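Local coordinates for cysteine desulfurase (Elizabethkingia anophelis NUHP1, PDB 5VPR), which probably removes sulfur from L-cysteine to give L-alanine, passing it to a sulfur carrier with the help of pyridoxal 5'-phosphate, at residues A[13-16]-A[17-20]; A[306-309]-A[310-314]. All coordinates share one frame; numbering follows the deposited sequence.

Interaction 1 of 2, residues A[13-16]-A[17-20]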
ATOM      1  N   GLN A  13     -19.187 -11.205   9.988  1.00 60.03           N
ATOM      2  CA  GLN A  13     -19.179 -11.160  11.446  1.00 65.70           C
ATOM      3  C   GLN A  13     -18.036 -11.990  12.020  1.00 62.04           C
ATOM      4  O   GLN A  13     -17.439 -11.614  13.033  1.00 60.11           O
ATOM      5  CB  GLN A  13     -20.528 -11.626  12.001  1.00 71.24           C
ATOM      6  CG  GLN A  13     -21.668 -10.615  11.804  1.00 79.79           C
ATOM      7  CD  GLN A  13     -21.311  -9.211  12.301  1.00 86.28           C
ATOM      8  OE1 GLN A  13     -20.832  -9.036  13.421  1.00 89.43           O
ATOM      9  NE2 GLN A  13     -21.540  -8.208  11.459  1.00 83.26           N
ATOM     10  N   GLU A  14     -17.721 -13.127  11.399  1.00 64.46           N
ATOM     11  CA  GLU A  14     -16.555 -13.876  11.847  1.00 62.21           C
ATOM     12  C   GLU A  14     -15.285 -13.065  11.628  1.00 56.59           C
ATOM     13  O   GLU A  14     -14.379 -13.072  12.470  1.00 57.70           O
ATOM     14  CB  GLU A  14     -16.486 -15.221  11.123  1.00 70.13           C
ATOM     15  CG  GLU A  14     -15.574 -16.246  11.788  1.00 78.87           C
ATOM     16  CD  GLU A  14     -14.100 -16.029  11.469  1.00 81.77           C
ATOM     17  OE1 GLU A  14     -13.796 -15.346  10.467  1.00 81.80           O
ATOM     18  OE2 GLU A  14     -13.246 -16.543  12.223  1.00 86.56           O
ATOM     19  N   ILE A  15     -15.212 -12.339  10.508  1.00 53.93           N
ATOM     20  CA  ILE A  15     -14.040 -11.509  10.228  1.00 51.61           C
ATOM     21  C   ILE A  15     -13.893 -10.426  11.289  1.00 53.61           C
ATOM     22  O   ILE A  15     -12.814 -10.238  11.863  1.00 48.38           O
ATOM     23  CB  ILE A  15     -14.140 -10.890   8.821  1.00 48.76           C
ATOM     24  CG1 ILE A  15     -14.134 -11.964   7.726  1.00 51.15           C
ATOM     25  CG2 ILE A  15     -13.039  -9.857   8.613  1.00 44.17           C
ATOM     26  CD1 ILE A  15     -13.011 -12.935   7.837  1.00 60.63           C
ATOM     27  N   ARG A  16     -14.981  -9.687  11.557  1.00 52.81           N
ATOM     28  CA  ARG A  16     -14.909  -8.565  12.492  1.00 48.54           C
ATOM     29  C   ARG A  16     -14.571  -9.031  13.902  1.00 53.93           C
ATOM     30  O   ARG A  16     -13.948  -8.286  14.668  1.00 54.87           O
ATOM     31  CB  ARG A  16     -16.234  -7.782  12.508  1.00 47.52           C
ATOM     32  CG  ARG A  16     -16.465  -6.895  11.281  1.00 47.35           C
ATOM     33  CD  ARG A  16     -17.801  -6.156  11.333  1.00 53.01           C
ATOM     34  NE  ARG A  16     -17.896  -5.206  12.446  1.00 50.89           N
ATOM     35  CZ  ARG A  16     -17.458  -3.950  12.410  1.00 57.90           C
ATOM     36  NH1 ARG A  16     -16.872  -3.467  11.317  1.00 52.23           N
ATOM     37  NH2 ARG A  16     -17.598  -3.174  13.477  1.00 60.12           N
ATOM     38  N   SER A  17     -14.981 -10.249  14.268  1.00 47.28           N
ATOM     39  CA  SER A  17     -14.653 -10.767  15.591  1.00 56.16           C
ATOM     40  C   SER A  17     -13.149 -10.939  15.794  1.00 53.07           C
ATOM     41  O   SER A  17     -12.696 -11.025  16.938  1.00 54.19           O
ATOM     42  CB  SER A  17     -15.382 -12.097  15.827  1.00 60.47           C
ATOM     43  OG  SER A  17     -14.971 -13.081  14.894  1.00 65.75           O
ATOM     44  N   GLN A  18     -12.361 -10.976  14.717  1.00 50.26           N
ATOM     45  CA  GLN A  18     -10.918 -11.128  14.854  1.00 49.44           C
ATOM     46  C   GLN A  18     -10.200  -9.814  15.141  1.00 50.69           C
ATOM     47  O   GLN A  18      -8.996  -9.842  15.416  1.00 49.64           O
ATOM     48  CB  GLN A  18     -10.330 -11.768  13.584  1.00 44.62           C
ATOM     49  CG  GLN A  18     -10.982 -13.112  13.225  1.00 49.17           C
ATOM     50  CD  GLN A  18     -10.428 -13.735  11.948  1.00 58.51           C
ATOM     51  OE1 GLN A  18      -9.213 -13.780  11.732  1.00 56.90           O
ATOM     52  NE2 GLN A  18     -11.323 -14.227  11.100  1.00 65.22           N
ATOM     53  N   PHE A  19     -10.893  -8.672  15.104  1.00 47.65           N
ATOM     54  CA  PHE A  19     -10.242  -7.369  15.250  1.00 40.91           C
ATOM     55  C   PHE A  19     -10.685  -6.702  16.540  1.00 50.45           C
ATOM     56  O   PHE A  19     -11.748  -6.054  16.574  1.00 42.68           O
ATOM     57  CB  PHE A  19     -10.557  -6.477  14.051  1.00 36.50           C
ATOM     58  CG  PHE A  19      -9.916  -6.945  12.791  1.00 44.51           C
ATOM     59  CD1 PHE A  19     -10.500  -7.938  12.028  1.00 49.35           C
ATOM     60  CD2 PHE A  19      -8.708  -6.414  12.388  1.00 34.18           C
ATOM     61  CE1 PHE A  19      -9.884  -8.389  10.868  1.00 45.96           C
ATOM     62  CE2 PHE A  19      -8.088  -6.854  11.235  1.00 38.81           C
ATOM     63  CZ  PHE A  19      -8.674  -7.843  10.473  1.00 43.38           C
ATOM     64  N   PRO A  20      -9.914  -6.817  17.622  1.00 46.38           N
ATOM     65  CA  PRO A  20     -10.405  -6.310  18.916  1.00 48.14           C
ATOM     66  C   PRO A  20     -10.698  -4.821  18.907  1.00 47.57           C
ATOM     67  O   PRO A  20     -11.685  -4.396  19.519  1.00 44.57           O
ATOM     68  CB  PRO A  20      -9.275  -6.678  19.891  1.00 44.11           C
ATOM     69  CG  PRO A  20      -8.091  -6.954  19.026  1.00 50.24           C
ATOM     70  CD  PRO A  20      -8.631  -7.516  17.750  1.00 46.16           C
TER
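Glu14 and Gln18 meet through their side chains at the end of a short helix, where backbone bonds also close the last turn. Among the backbone bonds, Ser17 N reaches back four residues to Gln13 O at 3.1 Å. The next two bonds span three residues. Gln18 N binds Ile15 O, and Phe19 N binds Arg16 O at 3.1 Å. With this shorter span the chain is wound more tightly as the helix ends.

Two polar side chains fold back on the last turn. A chi1 of 62° places Ser17 OG by Glu14 O, but the two atoms are modelled so close that the detail of this bond is doubtful. Gln18 NE2 makes a weak bond to Glu14 OE1, 2.8 Å long but bent. The carboxylate and amide planes are 62° apart. Glu14 reaches this amide because its chain bends at chi2 (-80°). The other end of the amide, Gln18 OE1, accepts a bond from Lys302, so both ends of the group are engaged.

The apolar part is small. Ile15 and Phe19 lie side by side, with Ile15 CG2 4.1 Å from Phe19 CE1. Ile15 O sits at the edge of the Phe19 ring, in its plane, 3.3 Å from Phe19 CD1. Tyr393 and Phe299 meet the same ring. Arg16 NH1 forms a salt bridge with Glu398 and a hydrogen bond to Tyr393 O.

The change from a four-residue to three-residue spacing is characteristic of a helix C-terminus tightening into a 3-10-like turn. Here it ends helix 12-17 and sets the buried Phe19 beside Phe299 of helix 287-303.

Interaction 2 of 2, residues A[306-309]-A[310-314]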
ATOM      1  N   SER A 306      -9.547 -13.149  -3.357  1.00 52.45           N
ATOM      2  CA  SER A 306     -10.686 -12.817  -4.197  1.00 54.82           C
ATOM      3  C   SER A 306     -11.879 -12.386  -3.349  1.00 55.14           C
ATOM      4  O   SER A 306     -12.625 -11.482  -3.740  1.00 59.41           O
ATOM      5  CB  SER A 306     -11.051 -14.003  -5.089  1.00 70.96           C
ATOM      6  OG  SER A 306     -11.452 -15.108  -4.305  1.00 84.67           O
ATOM      7  N   ASN A 307     -12.073 -13.010  -2.183  1.00 57.38           N
ATOM      8  CA  ASN A 307     -13.162 -12.589  -1.302  1.00 60.98           C
ATOM      9  C   ASN A 307     -12.952 -11.170  -0.802  1.00 61.02           C
ATOM     10  O   ASN A 307     -13.913 -10.404  -0.661  1.00 60.42           O
ATOM     11  CB  ASN A 307     -13.293 -13.532  -0.112  1.00 58.53           C
ATOM     12  CG  ASN A 307     -13.633 -14.935  -0.525  1.00 67.11           C
ATOM     13  OD1 ASN A 307     -12.751 -15.777  -0.687  1.00 75.30           O
ATOM     14  ND2 ASN A 307     -14.916 -15.195  -0.708  1.00 77.92           N
ATOM     15  N   ILE A 308     -11.710 -10.807  -0.490  1.00 54.11           N
ATOM     16  CA  ILE A 308     -11.450  -9.447  -0.030  1.00 49.71           C
ATOM     17  C   ILE A 308     -11.770  -8.462  -1.140  1.00 54.78           C
ATOM     18  O   ILE A 308     -12.488  -7.478  -0.933  1.00 53.52           O
ATOM     19  CB  ILE A 308      -9.994  -9.299   0.444  1.00 45.48           C
ATOM     20  CG1 ILE A 308      -9.744 -10.128   1.700  1.00 41.43           C
ATOM     21  CG2 ILE A 308      -9.661  -7.833   0.693  1.00 45.10           C
ATOM     22  CD1 ILE A 308      -8.275 -10.169   2.075  1.00 41.72           C
ATOM     23  N   ALA A 309     -11.259  -8.730  -2.344  1.00 50.89           N
ATOM     24  CA  ALA A 309     -11.508  -7.832  -3.464  1.00 53.43           C
ATOM     25  C   ALA A 309     -13.003  -7.681  -3.722  1.00 53.30           C
ATOM     26  O   ALA A 309     -13.494  -6.563  -3.917  1.00 53.53           O
ATOM     27  CB  ALA A 309     -10.788  -8.334  -4.717  1.00 55.04           C
ATOM     28  N   ALA A 310     -13.748  -8.791  -3.685  1.00 49.15           N
ATOM     29  CA  ALA A 310     -15.179  -8.738  -3.984  1.00 57.97           C
ATOM     30  C   ALA A 310     -15.930  -7.939  -2.931  1.00 56.42           C
ATOM     31  O   ALA A 310     -16.763  -7.080  -3.260  1.00 55.56           O
ATOM     32  CB  ALA A 310     -15.754 -10.152  -4.083  1.00 66.96           C
ATOM     33  N   HIS A 311     -15.658  -8.219  -1.658  1.00 51.35           N
ATOM     34  CA  HIS A 311     -16.339  -7.505  -0.586  1.00 54.14           C
ATOM     35  C   HIS A 311     -16.038  -6.013  -0.648  1.00 52.74           C
ATOM     36  O   HIS A 311     -16.945  -5.181  -0.508  1.00 49.30           O
ATOM     37  CB  HIS A 311     -15.927  -8.089   0.761  1.00 56.35           C
ATOM     38  CG  HIS A 311     -16.515  -7.370   1.932  1.00 55.70           C
ATOM     39  ND1 HIS A 311     -17.856  -7.421   2.240  1.00 61.84           N
ATOM     40  CD2 HIS A 311     -15.945  -6.574   2.867  1.00 57.15           C
ATOM     41  CE1 HIS A 311     -18.089  -6.692   3.316  1.00 65.02           C
ATOM     42  NE2 HIS A 311     -16.942  -6.170   3.720  1.00 58.63           N
ATOM     43  N   GLU A 312     -14.774  -5.658  -0.892  1.00 48.90           N
ATOM     44  CA  GLU A 312     -14.380  -4.251  -0.905  1.00 43.18           C
ATOM     45  C   GLU A 312     -14.938  -3.538  -2.124  1.00 45.87           C
ATOM     46  O   GLU A 312     -15.339  -2.371  -2.038  1.00 45.65           O
ATOM     47  CB  GLU A 312     -12.849  -4.127  -0.854  1.00 41.13           C
ATOM     48  CG  GLU A 312     -12.300  -4.419   0.532  1.00 43.31           C
ATOM     49  CD  GLU A 312     -10.774  -4.279   0.657  1.00 45.74           C
ATOM     50  OE1 GLU A 312     -10.280  -4.361   1.797  1.00 41.12           O
ATOM     51  OE2 GLU A 312     -10.075  -4.104  -0.357  1.00 47.53           O
ATOM     52  N   HIS A 313     -14.973  -4.223  -3.268  1.00 46.53           N
ATOM     53  CA  HIS A 313     -15.599  -3.627  -4.436  1.00 54.96           C
ATOM     54  C   HIS A 313     -17.084  -3.361  -4.196  1.00 59.63           C
ATOM     55  O   HIS A 313     -17.624  -2.355  -4.674  1.00 51.34           O
ATOM     56  CB  HIS A 313     -15.393  -4.535  -5.646  1.00 58.12           C
ATOM     57  CG  HIS A 313     -16.090  -4.058  -6.881  1.00 68.12           C
ATOM     58  ND1 HIS A 313     -17.429  -4.286  -7.114  1.00 75.59           N
ATOM     59  CD2 HIS A 313     -15.633  -3.365  -7.951  1.00 73.14           C
ATOM     60  CE1 HIS A 313     -17.768  -3.753  -8.274  1.00 78.62           C
ATOM     61  NE2 HIS A 313     -16.696  -3.191  -8.803  1.00 76.08           N
ATOM     62  N   ALA A 314     -17.763  -4.237  -3.451  1.00 59.76           N
ATOM     63  CA  ALA A 314     -19.176  -3.993  -3.168  1.00 64.06           C
ATOM     64  C   ALA A 314     -19.351  -2.848  -2.171  1.00 62.56           C
ATOM     65  O   ALA A 314     -20.295  -2.054  -2.284  1.00 58.56           O
ATOM     66  CB  ALA A 314     -19.834  -5.272  -2.658  1.00 54.55           C
TER
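Ile308 and Glu312 form the main side-chain contact, one turn apart on the same helix. They run alongside each other and point the same way. The CG2 branch of Ile308 lies against the carboxylate end of Glu312, 3.7 Å from Glu312 CD and 3.7 Å from Glu312 OE1. This branch is anti to its own backbone N, while the Glu312 chain is extended beyond CG (chi2 -179°). The straight chain sets the carboxylate beside the methyl group. Nearer the backbone, Glu312 CG passes 3.4 Å from Ile308 O.

Under these side chains runs a regular set of backbone bonds. Ala310 N binds Ser306 O, and His311 N binds Asn307 O. Glu312 N meets Ile308 O at 2.9 Å. His313 N meets Ala309 O at 2.8 Å. Each bond spans four residues and is fairly straight. Ala310 CB also lies 3.4 Å from Ser306 O.

The outer shell fixes the polar ends. Glu312 OE2 is hydrogen-bonded to His214 ND1, which holds the buried carboxylate. His311, whose CG is anti to the backbone N (chi1 177°), binds Asn394 O through NE2 and meets the ring of Phe10, while Ile308 packs on Met300 and Val303 of helix 287-303 and on Val392.

The unbroken i to i+4 bonding is that of a regular alpha-helix. This early part of helix 305-324 has a buried side, with Ile308 and Glu312, and an exposed one, with Ala310 and His313. Through Ile308 it joins helix 287-303 to the loop around Val392 in this member of the class-V pyridoxal-phosphate-dependent aminotransferase family.

Interaction 1 comes first along the chain, at the end of helix 12-17. Interaction 2 follows much later, near the start of helix 305-324. Their centres are 16 Å apart and their nearest atoms about 7 Å apart, so they do not touch. Both lie on the same side of the chain's centre. Helix 287-303 and the loop 392-394 serve both: Val303 and Val392 touch Ile15 in interaction 1 and Ile308 in interaction 2. The N-terminal segment is tied in twice, since Phe10, just before helix 12-17, meets His311. Together the two contacts place the chain's N-terminal end against a later helical part of the fold.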